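Local coordinates for fructuronate-tagaturonate epimerase UxaE from Cohnella laeviribosi in complex with 1 glycerol (Cohnella laeviribosi, PDB 6IL9), which catalyses the epimerisation that interconverts D-fructuronate and D-tagaturonate, probably with the help of its bound zinc ion, at residues 40-45 and 65-70; 51-56 and 72-77; 88-93 and 360-365; 350-355 and 485-490. All coordinates share one frame; numbering follows the deposited sequence.

Contact 1 (40-45 and 65-70)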
loop_
_atom_site.group_PDB
_atom_site.type_symbol
_atom_site.label_atom_id
_atom_site.label_comp_id
_atom_site.label_asym_id
_atom_site.label_seq_id
_atom_site.Cartn_x
_atom_site.Cartn_y
_atom_site.Cartn_z
ATOM N N LYS A 40 -9.156 -21.099 -8.022
ATOM C CA LYS A 40 -7.809 -21.645 -7.943
ATOM C C LYS A 40 -7.701 -22.720 -6.861
ATOM O O LYS A 40 -8.418 -22.695 -5.859
ATOM C CB LYS A 40 -6.804 -20.525 -7.662
ATOM C CG LYS A 40 -6.717 -19.487 -8.779
ATOM C CD LYS A 40 -5.714 -18.376 -8.440
ATOM C CE LYS A 40 -5.619 -17.366 -9.575
ATOM N NZ LYS A 40 -4.673 -16.244 -9.266
ATOM N N TYR A 41 -6.783 -23.667 -7.076
ATOM C CA TYR A 41 -6.510 -24.747 -6.129
ATOM C C TYR A 41 -5.024 -25.078 -6.116
ATOM O O TYR A 41 -4.312 -24.853 -7.094
ATOM C CB TYR A 41 -7.256 -26.045 -6.479
ATOM C CG TYR A 41 -8.759 -25.951 -6.507
ATOM C CD1 TYR A 41 -9.509 -26.163 -5.356
ATOM C CD2 TYR A 41 -9.431 -25.685 -7.694
ATOM C CE1 TYR A 41 -10.897 -26.085 -5.383
ATOM C CE2 TYR A 41 -10.802 -25.600 -7.731
ATOM C CZ TYR A 41 -11.534 -25.810 -6.578
ATOM O OH TYR A 41 -12.908 -25.724 -6.631
ATOM N N LEU A 42 -4.571 -25.649 -4.992
ATOM C CA LEU A 42 -3.309 -26.379 -4.933
ATOM C C LEU A 42 -3.572 -27.848 -5.228
ATOM O O LEU A 42 -4.591 -28.398 -4.802
ATOM C CB LEU A 42 -2.651 -26.275 -3.554
ATOM C CG LEU A 42 -2.187 -24.964 -2.947
ATOM C CD1 LEU A 42 -1.505 -25.264 -1.612
ATOM C CD2 LEU A 42 -1.246 -24.254 -3.903
ATOM N N VAL A 43 -2.646 -28.478 -5.944
ATOM C CA VAL A 43 -2.671 -29.917 -6.212
ATOM C C VAL A 43 -1.360 -30.497 -5.711
ATOM O O VAL A 43 -0.287 -30.128 -6.204
ATOM C CB VAL A 43 -2.863 -30.231 -7.706
ATOM C CG1 VAL A 43 -2.877 -31.734 -7.935
ATOM C CG2 VAL A 43 -4.139 -29.597 -8.237
ATOM N N ALA A 44 -1.445 -31.418 -4.753
ATOM C CA ALA A 44 -0.276 -32.064 -4.174
ATOM C C ALA A 44 -0.244 -33.539 -4.564
ATOM O O ALA A 44 -1.289 -34.176 -4.728
ATOM C CB ALA A 44 -0.281 -31.920 -2.651
ATOM N N GLU A 45 0.965 -34.073 -4.726
ATOM C CA GLU A 45 1.137 -35.478 -5.074
ATOM C C GLU A 45 2.528 -35.926 -4.649
ATOM O O GLU A 45 3.492 -35.168 -4.763
ATOM C CB GLU A 45 0.934 -35.708 -6.576
ATOM C CG GLU A 45 0.901 -37.174 -6.989
ATOM C CD GLU A 45 0.568 -37.349 -8.457
ATOM O OE1 GLU A 45 0.046 -38.426 -8.826
ATOM O OE2 GLU A 45 0.821 -36.406 -9.241
ATOM N N CYS A 65 -6.578 -28.948 -2.938
ATOM C CA CYS A 65 -6.632 -28.095 -1.759
ATOM C C CYS A 65 -7.088 -26.693 -2.119
ATOM O O CYS A 65 -6.631 -26.115 -3.111
ATOM C CB CYS A 65 -5.261 -27.986 -1.071
ATOM S SG CYS A 65 -4.393 -29.551 -0.877
ATOM N N GLU A 66 -7.964 -26.144 -1.285
ATOM C CA GLU A 66 -8.368 -24.755 -1.411
ATOM C C GLU A 66 -7.234 -23.834 -0.978
ATOM O O GLU A 66 -6.370 -24.205 -0.181
ATOM C CB GLU A 66 -9.599 -24.485 -0.551
ATOM C CG GLU A 66 -10.749 -25.422 -0.840
ATOM C CD GLU A 66 -11.725 -24.828 -1.822
ATOM O OE1 GLU A 66 -11.414 -23.755 -2.389
ATOM O OE2 GLU A 66 -12.803 -25.424 -2.018
ATOM N N LEU A 67 -7.257 -22.607 -1.497
ATOM C CA LEU A 67 -6.265 -21.601 -1.119
ATOM C C LEU A 67 -6.639 -20.968 0.222
ATOM O O LEU A 67 -6.916 -19.774 0.327
ATOM C CB LEU A 67 -6.148 -20.541 -2.209
ATOM C CG LEU A 67 -5.061 -20.736 -3.266
ATOM C CD1 LEU A 67 -5.074 -22.136 -3.848
ATOM C CD2 LEU A 67 -5.166 -19.692 -4.365
ATOM N N SER A 68 -6.634 -21.797 1.265
ATOM C CA SER A 68 -7.076 -21.384 2.585
ATOM C C SER A 68 -5.926 -20.765 3.377
ATOM O O SER A 68 -4.745 -20.908 3.044
ATOM C CB SER A 68 -7.646 -22.573 3.355
ATOM O OG SER A 68 -6.668 -23.595 3.443
ATOM N N HIS A 69 -6.290 -20.076 4.457
ATOM C CA HIS A 69 -5.268 -19.539 5.343
ATOM C C HIS A 69 -4.413 -20.655 5.931
ATOM O O HIS A 69 -3.184 -20.555 5.970
ATOM C CB HIS A 69 -5.908 -18.710 6.459
ATOM C CG HIS A 69 -4.918 -18.213 7.462
ATOM N ND1 HIS A 69 -3.878 -17.374 7.120
ATOM C CD2 HIS A 69 -4.777 -18.470 8.784
ATOM C CE1 HIS A 69 -3.154 -17.115 8.195
ATOM N NE2 HIS A 69 -3.673 -17.776 9.216
ATOM N N GLU A 70 -5.046 -21.740 6.381
ATOM C CA GLU A 70 -4.279 -22.805 7.016
ATOM C C GLU A 70 -3.291 -23.433 6.042
ATOM O O GLU A 70 -2.162 -23.756 6.423
ATOM C CB GLU A 70 -5.220 -23.862 7.606
ATOM C CG GLU A 70 -5.869 -23.442 8.930
ATOM C CD GLU A 70 -4.861 -23.092 10.038
ATOM O OE1 GLU A 70 -3.804 -23.761 10.146
ATOM O OE2 GLU A 70 -5.135 -22.141 10.807
HETATM O O HOH W 1 -9.361 -22.041 -3.439
HETATM O O HOH W 2 -14.310 -25.534 -4.067
#

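Contact 2 (51-56 and 72-77)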
loop_
_atom_site.group_PDB
_atom_site.type_symbol
_atom_site.label_atom_id
_atom_site.label_comp_id
_atom_site.label_asym_id
_atom_site.label_seq_id
_atom_site.Cartn_x
_atom_site.Cartn_y
_atom_site.Cartn_z
ATOM N N TYR A 51 2.626 -33.190 1.798
ATOM C CA TYR A 51 1.353 -33.794 1.406
ATOM C C TYR A 51 0.446 -34.011 2.613
ATOM O O TYR A 51 -0.766 -33.774 2.542
ATOM C CB TYR A 51 1.599 -35.119 0.677
ATOM C CG TYR A 51 0.346 -35.782 0.119
ATOM C CD1 TYR A 51 -0.495 -36.545 0.933
ATOM C CD2 TYR A 51 0.008 -35.648 -1.224
ATOM C CE1 TYR A 51 -1.636 -37.149 0.426
ATOM C CE2 TYR A 51 -1.130 -36.253 -1.739
ATOM C CZ TYR A 51 -1.947 -37.000 -0.910
ATOM O OH TYR A 51 -3.076 -37.596 -1.425
ATOM N N ASP A 52 1.017 -34.466 3.731
ATOM C CA ASP A 52 0.199 -34.816 4.889
ATOM C C ASP A 52 -0.390 -33.579 5.548
ATOM O O ASP A 52 -1.515 -33.620 6.062
ATOM C CB ASP A 52 1.032 -35.606 5.899
ATOM C CG ASP A 52 1.597 -36.883 5.316
ATOM O OD1 ASP A 52 0.954 -37.471 4.424
ATOM O OD2 ASP A 52 2.686 -37.303 5.756
ATOM N N GLU A 53 0.357 -32.470 5.547
ATOM C CA GLU A 53 -0.056 -31.285 6.290
ATOM C C GLU A 53 -1.063 -30.440 5.521
ATOM O O GLU A 53 -1.906 -29.778 6.136
ATOM C CB GLU A 53 1.175 -30.454 6.660
ATOM C CG GLU A 53 2.049 -31.121 7.722
ATOM C CD GLU A 53 3.467 -30.578 7.772
ATOM O OE1 GLU A 53 3.710 -29.468 7.250
ATOM O OE2 GLU A 53 4.344 -31.276 8.333
ATOM N N LEU A 54 -1.004 -30.453 4.196
ATOM C CA LEU A 54 -2.023 -29.766 3.415
ATOM C C LEU A 54 -3.389 -30.398 3.647
ATOM O O LEU A 54 -3.518 -31.621 3.777
ATOM C CB LEU A 54 -1.670 -29.801 1.931
ATOM C CG LEU A 54 -0.447 -28.974 1.543
ATOM C CD1 LEU A 54 0.046 -29.373 0.156
ATOM C CD2 LEU A 54 -0.795 -27.489 1.602
ATOM N N ARG A 55 -4.408 -29.553 3.722
ATOM C CA ARG A 55 -5.788 -29.983 3.880
ATOM C C ARG A 55 -6.474 -29.926 2.521
ATOM O O ARG A 55 -6.492 -28.873 1.872
ATOM C CB ARG A 55 -6.520 -29.107 4.899
ATOM C CG ARG A 55 -7.919 -29.588 5.251
ATOM C CD ARG A 55 -8.270 -29.268 6.705
ATOM N NE ARG A 55 -9.612 -28.702 6.834
ATOM C CZ ARG A 55 -10.329 -28.724 7.954
ATOM N NH1 ARG A 55 -11.541 -28.183 7.979
ATOM N NH2 ARG A 55 -9.838 -29.291 9.047
ATOM N N GLY A 56 -7.026 -31.054 2.093
ATOM C CA GLY A 56 -7.728 -31.095 0.830
ATOM C C GLY A 56 -8.434 -32.419 0.654
ATOM O O GLY A 56 -8.492 -33.238 1.571
ATOM N N ARG A 72 -1.934 -21.861 3.576
ATOM C CA ARG A 72 -0.865 -20.884 3.391
ATOM C C ARG A 72 0.195 -21.034 4.472
ATOM O O ARG A 72 1.395 -20.910 4.199
ATOM C CB ARG A 72 -1.430 -19.460 3.389
ATOM C CG ARG A 72 -0.435 -18.408 2.929
ATOM C CD ARG A 72 0.304 -17.760 4.115
ATOM N NE ARG A 72 -0.565 -16.831 4.827
ATOM C CZ ARG A 72 -0.184 -16.065 5.842
ATOM N NH1 ARG A 72 1.065 -16.115 6.287
ATOM N NH2 ARG A 72 -1.058 -15.248 6.410
ATOM N N LEU A 73 -0.225 -21.311 5.705
ATOM C CA LEU A 73 0.749 -21.492 6.776
ATOM C C LEU A 73 1.587 -22.739 6.535
ATOM O O LEU A 73 2.788 -22.754 6.822
ATOM C CB LEU A 73 0.037 -21.558 8.126
ATOM C CG LEU A 73 -0.810 -20.331 8.475
ATOM C CD1 LEU A 73 -1.551 -20.514 9.788
ATOM C CD2 LEU A 73 0.075 -19.096 8.538
ATOM N N VAL A 74 0.977 -23.785 5.976
ATOM C CA VAL A 74 1.737 -24.973 5.596
ATOM C C VAL A 74 2.766 -24.627 4.523
ATOM O O VAL A 74 3.937 -25.023 4.606
ATOM C CB VAL A 74 0.784 -26.085 5.129
ATOM C CG1 VAL A 74 1.577 -27.308 4.714
ATOM C CG2 VAL A 74 -0.219 -26.403 6.224
ATOM N N LEU A 75 2.356 -23.865 3.504
ATOM C CA LEU A 75 3.315 -23.467 2.477
ATOM C C LEU A 75 4.435 -22.619 3.076
ATOM O O LEU A 75 5.600 -22.754 2.687
ATOM C CB LEU A 75 2.613 -22.703 1.351
ATOM C CG LEU A 75 1.666 -23.457 0.416
ATOM C CD1 LEU A 75 1.302 -22.566 -0.770
ATOM C CD2 LEU A 75 2.279 -24.752 -0.070
ATOM N N ASN A 76 4.096 -21.745 4.031
ATOM C CA ASN A 76 5.109 -20.929 4.696
ATOM C C ASN A 76 6.181 -21.798 5.343
ATOM O O ASN A 76 7.370 -21.459 5.311
ATOM C CB ASN A 76 4.466 -20.045 5.764
ATOM C CG ASN A 76 3.799 -18.791 5.203
ATOM O OD1 ASN A 76 3.097 -18.102 5.939
ATOM N ND2 ASN A 76 4.011 -18.490 3.923
ATOM N N ARG A 77 5.775 -22.921 5.947
ATOM C CA ARG A 77 6.737 -23.768 6.645
ATOM C C ARG A 77 7.694 -24.456 5.680
ATOM O O ARG A 77 8.881 -24.617 5.988
ATOM C CB ARG A 77 6.006 -24.802 7.500
ATOM C CG ARG A 77 6.943 -25.851 8.118
ATOM C CD ARG A 77 6.272 -26.650 9.230
ATOM N NE ARG A 77 4.995 -27.234 8.816
ATOM C CZ ARG A 77 3.805 -26.703 9.085
ATOM N NH1 ARG A 77 2.693 -27.303 8.664
ATOM N NH2 ARG A 77 3.726 -25.568 9.771
HETATM O O HOH W 3 6.596 -29.981 8.925
#

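Contact 3 (88-93 and 360-365)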
loop_
_atom_site.group_PDB
_atom_site.type_symbol
_atom_site.label_atom_id
_atom_site.label_comp_id
_atom_site.label_asym_id
_atom_site.label_seq_id
_atom_site.Cartn_x
_atom_site.Cartn_y
_atom_site.Cartn_z
ATOM N N GLY A 88 15.179 -3.554 4.662
ATOM C CA GLY A 88 16.141 -2.514 4.996
ATOM C C GLY A 88 15.969 -1.315 4.073
ATOM O O GLY A 88 15.077 -1.263 3.232
ATOM N N LYS A 89 16.860 -0.335 4.228
ATOM C CA LYS A 89 16.600 0.989 3.671
ATOM C C LYS A 89 17.489 1.357 2.482
ATOM O O LYS A 89 17.468 2.520 2.055
ATOM C CB LYS A 89 16.715 2.046 4.780
ATOM C CG LYS A 89 18.044 2.059 5.511
ATOM C CD LYS A 89 17.971 2.876 6.805
ATOM C CE LYS A 89 17.595 1.999 7.973
ATOM N NZ LYS A 89 17.566 2.771 9.247
ATOM N N GLN A 90 18.232 0.412 1.902
ATOM C CA GLN A 90 19.177 0.723 0.828
ATOM C C GLN A 90 18.779 0.143 -0.526
ATOM O O GLN A 90 19.626 -0.331 -1.286
ATOM C CB GLN A 90 20.576 0.240 1.190
ATOM C CG GLN A 90 21.355 1.261 1.948
ATOM C CD GLN A 90 21.422 2.583 1.224
ATOM O OE1 GLN A 90 21.728 2.660 0.022
ATOM N NE2 GLN A 90 21.114 3.640 1.950
ATOM N N SER A 91 17.497 0.198 -0.861
ATOM C CA SER A 91 17.026 -0.330 -2.133
ATOM C C SER A 91 15.713 0.362 -2.463
ATOM O O SER A 91 15.207 1.179 -1.686
ATOM C CB SER A 91 16.849 -1.850 -2.078
ATOM O OG SER A 91 15.935 -2.196 -1.048
ATOM N N ALA A 92 15.168 0.036 -3.628
ATOM C CA ALA A 92 13.867 0.553 -4.036
ATOM C C ALA A 92 12.760 -0.419 -3.638
ATOM O O ALA A 92 12.920 -1.635 -3.747
ATOM C CB ALA A 92 13.837 0.777 -5.546
ATOM N N THR A 93 11.638 0.125 -3.159
ATOM C CA THR A 93 10.472 -0.683 -2.820
ATOM C C THR A 93 9.221 -0.016 -3.378
ATOM O O THR A 93 9.142 1.213 -3.489
ATOM C CB THR A 93 10.320 -0.891 -1.278
ATOM O OG1 THR A 93 10.416 0.373 -0.600
ATOM C CG2 THR A 93 11.410 -1.844 -0.717
ATOM N N ASN A 360 18.083 9.044 -6.063
ATOM C CA ASN A 360 18.989 8.093 -6.714
ATOM C C ASN A 360 18.380 6.697 -6.725
ATOM O O ASN A 360 19.062 5.689 -6.519
ATOM C CB ASN A 360 20.367 8.103 -6.040
ATOM C CG ASN A 360 21.436 7.416 -6.870
ATOM O OD1 ASN A 360 21.328 7.315 -8.094
ATOM N ND2 ASN A 360 22.485 6.945 -6.200
ATOM N N GLY A 361 17.066 6.634 -6.953
ATOM C CA GLY A 361 16.399 5.353 -7.060
ATOM C C GLY A 361 16.110 4.664 -5.747
ATOM O O GLY A 361 15.667 3.505 -5.756
ATOM N N ARG A 362 16.345 5.332 -4.619
ATOM C CA ARG A 362 16.198 4.755 -3.282
ATOM C C ARG A 362 14.983 5.384 -2.602
ATOM O O ARG A 362 15.094 6.391 -1.900
ATOM C CB ARG A 362 17.458 5.008 -2.465
ATOM C CG ARG A 362 17.509 4.249 -1.164
ATOM C CD ARG A 362 18.797 4.579 -0.435
ATOM N NE ARG A 362 18.825 5.950 0.079
ATOM C CZ ARG A 362 18.512 6.273 1.329
ATOM N NH1 ARG A 362 18.119 5.323 2.178
ATOM N NH2 ARG A 362 18.580 7.540 1.724
ATOM N N PHE A 363 13.822 4.779 -2.803
ATOM C CA PHE A 363 12.565 5.379 -2.384
ATOM C C PHE A 363 11.610 4.270 -1.994
ATOM O O PHE A 363 11.856 3.092 -2.256
ATOM C CB PHE A 363 11.954 6.225 -3.518
ATOM C CG PHE A 363 11.771 5.448 -4.816
ATOM C CD1 PHE A 363 10.781 4.475 -4.941
ATOM C CD2 PHE A 363 12.589 5.700 -5.909
ATOM C CE1 PHE A 363 10.633 3.749 -6.127
ATOM C CE2 PHE A 363 12.439 4.982 -7.111
ATOM C CZ PHE A 363 11.465 4.012 -7.222
ATOM N N HIS A 364 10.503 4.673 -1.378
ATOM C CA HIS A 364 9.304 3.859 -1.293
ATOM C C HIS A 364 8.157 4.651 -1.903
ATOM O O HIS A 364 7.990 5.833 -1.597
ATOM C CB HIS A 364 8.969 3.489 0.157
ATOM C CG HIS A 364 7.866 2.489 0.265
ATOM N ND1 HIS A 364 7.977 1.218 -0.249
ATOM C CD2 HIS A 364 6.619 2.576 0.793
ATOM C CE1 HIS A 364 6.854 0.555 -0.034
ATOM N NE2 HIS A 364 6.013 1.356 0.598
ATOM N N VAL A 365 7.374 4.001 -2.766
ATOM C CA VAL A 365 6.155 4.585 -3.320
ATOM C C VAL A 365 5.007 3.638 -3.008
ATOM O O VAL A 365 5.135 2.430 -3.226
ATOM C CB VAL A 365 6.276 4.812 -4.837
ATOM C CG1 VAL A 365 4.935 5.246 -5.422
ATOM C CG2 VAL A 365 7.361 5.851 -5.140
#

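Contact 4 (350-355 and 485-490)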
loop_
_atom_site.group_PDB
_atom_site.type_symbol
_atom_site.label_atom_id
_atom_site.label_comp_id
_atom_site.label_asym_id
_atom_site.label_seq_id
_atom_site.Cartn_x
_atom_site.Cartn_y
_atom_site.Cartn_z
ATOM N N SER A 350 3.588 12.941 -13.004
ATOM C CA SER A 350 4.366 14.172 -13.097
ATOM C C SER A 350 5.505 14.259 -12.087
ATOM O O SER A 350 6.401 15.096 -12.266
ATOM C CB SER A 350 3.435 15.374 -12.900
ATOM O OG SER A 350 2.628 15.532 -14.040
ATOM N N VAL A 351 5.488 13.455 -11.021
ATOM C CA VAL A 351 6.524 13.542 -9.992
ATOM C C VAL A 351 7.517 12.387 -10.037
ATOM O O VAL A 351 8.557 12.465 -9.365
ATOM C CB VAL A 351 5.919 13.641 -8.575
ATOM C CG1 VAL A 351 4.807 14.669 -8.534
ATOM C CG2 VAL A 351 5.435 12.278 -8.098
ATOM N N PHE A 352 7.238 11.328 -10.797
ATOM C CA PHE A 352 7.998 10.092 -10.645
ATOM C C PHE A 352 9.448 10.250 -11.074
ATOM O O PHE A 352 10.353 9.760 -10.388
ATOM C CB PHE A 352 7.342 8.976 -11.436
ATOM C CG PHE A 352 6.080 8.459 -10.816
ATOM C CD1 PHE A 352 5.834 8.614 -9.463
ATOM C CD2 PHE A 352 5.148 7.809 -11.592
ATOM C CE1 PHE A 352 4.664 8.128 -8.900
ATOM C CE2 PHE A 352 3.976 7.321 -11.037
ATOM C CZ PHE A 352 3.731 7.475 -9.704
ATOM N N ALA A 353 9.705 10.904 -12.212
ATOM C CA ALA A 353 11.094 11.048 -12.632
ATOM C C ALA A 353 11.878 11.880 -11.626
ATOM O O ALA A 353 13.043 11.575 -11.320
ATOM C CB ALA A 353 11.166 11.671 -14.027
ATOM N N LEU A 354 11.251 12.932 -11.099
ATOM C CA LEU A 354 11.885 13.739 -10.065
ATOM C C LEU A 354 12.207 12.901 -8.838
ATOM O O LEU A 354 13.300 13.006 -8.266
ATOM C CB LEU A 354 10.968 14.907 -9.682
ATOM C CG LEU A 354 10.789 16.001 -10.737
ATOM C CD1 LEU A 354 9.695 16.964 -10.294
ATOM C CD2 LEU A 354 12.084 16.757 -10.957
ATOM N N VAL A 355 11.254 12.083 -8.394
ATOM C CA VAL A 355 11.497 11.271 -7.203
ATOM C C VAL A 355 12.665 10.326 -7.447
ATOM O O VAL A 355 13.565 10.196 -6.612
ATOM C CB VAL A 355 10.227 10.505 -6.798
ATOM C CG1 VAL A 355 10.562 9.419 -5.774
ATOM C CG2 VAL A 355 9.204 11.485 -6.218
ATOM N N ASP A 485 8.617 2.471 -14.891
ATOM C CA ASP A 485 9.401 3.084 -15.961
ATOM C C ASP A 485 9.675 4.557 -15.677
ATOM O O ASP A 485 10.807 5.030 -15.828
ATOM C CB ASP A 485 8.659 2.926 -17.291
ATOM C CG ASP A 485 8.630 1.480 -17.775
ATOM O OD1 ASP A 485 9.342 0.641 -17.184
ATOM O OD2 ASP A 485 7.886 1.191 -18.740
ATOM N N LEU A 486 8.647 5.305 -15.266
ATOM C CA LEU A 486 8.843 6.735 -15.032
ATOM C C LEU A 486 9.639 6.994 -13.758
ATOM O O LEU A 486 10.326 8.020 -13.652
ATOM C CB LEU A 486 7.495 7.454 -14.980
ATOM C CG LEU A 486 6.824 7.611 -16.343
ATOM C CD1 LEU A 486 5.381 8.052 -16.186
ATOM C CD2 LEU A 486 7.616 8.626 -17.139
ATOM N N LEU A 487 9.563 6.087 -12.780
ATOM C CA LEU A 487 10.416 6.213 -11.606
ATOM C C LEU A 487 11.869 5.917 -11.917
ATOM O O LEU A 487 12.724 6.175 -11.063
ATOM C CB LEU A 487 9.944 5.265 -10.490
ATOM C CG LEU A 487 8.667 5.716 -9.766
ATOM C CD1 LEU A 487 7.977 4.538 -9.078
ATOM C CD2 LEU A 487 8.979 6.813 -8.749
ATOM N N GLY A 488 12.167 5.377 -13.097
ATOM C CA GLY A 488 13.530 5.024 -13.440
ATOM C C GLY A 488 14.003 3.672 -12.955
ATOM O O GLY A 488 15.215 3.424 -12.921
ATOM N N VAL A 489 13.088 2.785 -12.584
ATOM C CA VAL A 489 13.478 1.485 -12.054
ATOM C C VAL A 489 14.179 0.673 -13.129
ATOM O O VAL A 489 13.639 0.478 -14.226
ATOM C CB VAL A 489 12.254 0.732 -11.530
ATOM C CG1 VAL A 489 12.660 -0.686 -11.129
ATOM C CG2 VAL A 489 11.627 1.492 -10.390
ATOM N N LYS A 490 15.367 0.169 -12.791
ATOM C CA LYS A 490 16.195 -0.687 -13.644
ATOM C C LYS A 490 16.702 0.035 -14.886
ATOM O O LYS A 490 15.921 0.566 -15.678
ATOM C CB LYS A 490 15.450 -1.966 -14.053
ATOM C CG LYS A 490 16.182 -2.675 -15.182
ATOM C CD LYS A 490 15.565 -3.994 -15.572
ATOM C CE LYS A 490 16.605 -5.119 -15.530
ATOM N NZ LYS A 490 16.995 -5.601 -14.164
#

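Contact 1 (40-45 and 65-70)
Leu42 and Cys65 are joined through both of their peptide groups, as an antiparallel hydrogen-bonded pair requires. Leu42 N donates to Cys65 O at 2.8 Å, and Cys65 N donates back to Leu42 O over the same 2.8 Å with an N-H...O angle of 160°. Both side chains therefore rise from one face of the sheet, where Leu42 CB and Cys65 CB meet at 4.0 Å. The pairing places strand 39-45 beside strand 62-66 in a five-stranded antiparallel sheet near the N-terminus; Phe147 of helix 135-149 packs on Leu42.

Leu67 lies just past the paired residues, at the centre of an inverse gamma turn that redirects the chain to the N-cap, Ser68. Its two methyls divide the work. CD1 rests on the backbone, 3.7 Å from Leu42 N, and also reaches Leu42 CG at 4.1 Å, the two leucines crossing at about a right angle. CD2 instead meets Lys40 CB at 3.8 Å. On the Tyr41 side, Cys65 O lies at the edge of the ring. Glu66 bends at chi2 (-95°), which brings its CD to 3.9 Å from Tyr41 CE1; the carboxylate runs alongside the ring, its plane turned 50° from it. Arg39 forms a salt bridge with Glu66 OE1, and one water joins this same oxygen to Lys40 O and Leu67 N.

Contact 2 (51-56 and 72-77)
Glu53 and Arg77 form a salt bridge in which two nitrogens of the guanidinium grip a single carboxylate oxygen. Arg77 NH1 donates to Glu53 OE1 at 2.8 Å, and Arg77 NE donates to the same OE1 at 3.0 Å. The oxygen sits in the guanidinium plane, whereas both donors approach it from one side of the carboxylate, well above its plane; the two groups are turned 59° apart.

Arg77 CG is anti to the backbone N, and the bend at chi3 (52°) places NE within bonding distance of Glu53 OE1. Glu53, by contrast, is extended beyond CG and meets the arginine at about a right angle. His78 NE2 is a further hydrogen-bond partner of OE1, while a water bonds to OE2.

Beneath the charges the contact is apolar. Val74 has CG1 anti to the backbone N (chi1 179°), and this methyl touches Glu53 CB at 3.7 Å and Leu54 CD2 at 3.9 Å. Its other methyl, CG2, lies 3.8 Å from Glu53 O. Leu54 CD2 also approaches Leu75 CD2 at 4.4 Å, and both leucines rest on Leu42 of strand 39-45. This is an alpha+beta arrangement, with helices laid on one face of an antiparallel sheet: the end of helix 49-53 and helix 69-78 meet over the face that carries Leu42.

Contact 3 (88-93 and 360-365)
Thr93 OG1 and His364 ND1 share a short hydrogen bond of 2.6 Å, the hydroxyl lying at the edge of the imidazole near its plane. OG1 takes the crowded position between the backbone N and the carbonyl carbon (chi1 50°), and it also bonds to Lys339 NZ. The second strong link is Arg362 NH1 to Lys89 O at 2.9 Å, with the acceptor in the guanidinium plane. Along the backbone, Thr93 N donates to Phe363 O at 3.1 Å, and Val365 N makes a weak, longer bond to Thr93 O.

This parallel pairing of strands 93-96 and 363-367 brings the first and last strands side by side and so closes the eight-stranded TIM barrel. Arg362 runs out with CG anti to the backbone N, and its bend at chi3 (70°) places NE beside the loop leading into strand 93-96. Gln90 NE2 lies over one guanidinium face, with the amide plane only 14° from parallel. An alanine in place of Arg362 would probably leave the Asp334 carboxylate, which pairs with NH2, without its charged mate and Lys89 O without this donor. Farther out, Ala92 CB sits over one face of the Phe363 ring, 4.3 Å from CZ, and touches Gly361 O at 3.3 Å.

Contact 4 (350-355 and 485-490)
Phe352 and Leu487 make the main apolar contact, the leucine crossing the aromatic side chain at a slant. Leu487 CD2 lies 3.7 Å from Phe352 CD1. With CG anti to the carbonyl carbon (chi1 -74°), Phe352 brings that atom to 3.9 Å from Leu487 CG, which is equally far from Phe352 CB. Leu486 CB stands at the edge of the ring, near its plane, 4.1 Å from Phe352 CD2. The phenylalanine ring also meets that of His483, with planes about 45° apart. Val355 CG1 adds a looser touch on Leu487 CD2 at 4.3 Å. An alanine in place of Phe352 would keep the CB contacts but would probably open a gap beside Leu487 CD2 and deprive His483 of its aromatic neighbour.

Polar atoms enter weakly. Leu486 O comes within 3.3 Å of Ala353 N, yet the angle is too poor for a hydrogen bond. The same oxygen has a CA-H...O contact with Ala353 CA, strongly bent at 123°.

The backbones also approach closely, with the CA atoms of Phe352 and Leu487 4.7 Å apart, just before Gly488 ends helix 469-487 in a Schellman motif. Leu487 continues inward to Phe363 and Val365 of the barrel strand. Helices 349-358 and 469-487 are thus held here by apolar fit, with neither a charge pair nor a conventional hydrogen bond between the two segments.

Overall arrangement
The four contacts fall into two pairs, roughly 34 to 40 Å apart between centres. Contacts 1 and 2 belong to the N-terminal antiparallel sheet and its helices, share helix 69-78, and meet where Cys65 and Ala44 pack on Leu54. Contacts 3 and 4 belong to the TIM barrel, their centres about 12 Å apart, with Phe363 and Val365 resting on Leu487. Within each pair, one contact is strand pairing (1 and 3) and the other packs helical elements (2 and 4). Contact 2 has a buried apolar centre with a charged rim, whereas contact 4 is almost wholly apolar. Contacts 1 and 3 are partly buried: the first relies on paired antiparallel backbone bonds, the second on one good and one weak parallel backbone bond plus side-chain bonds.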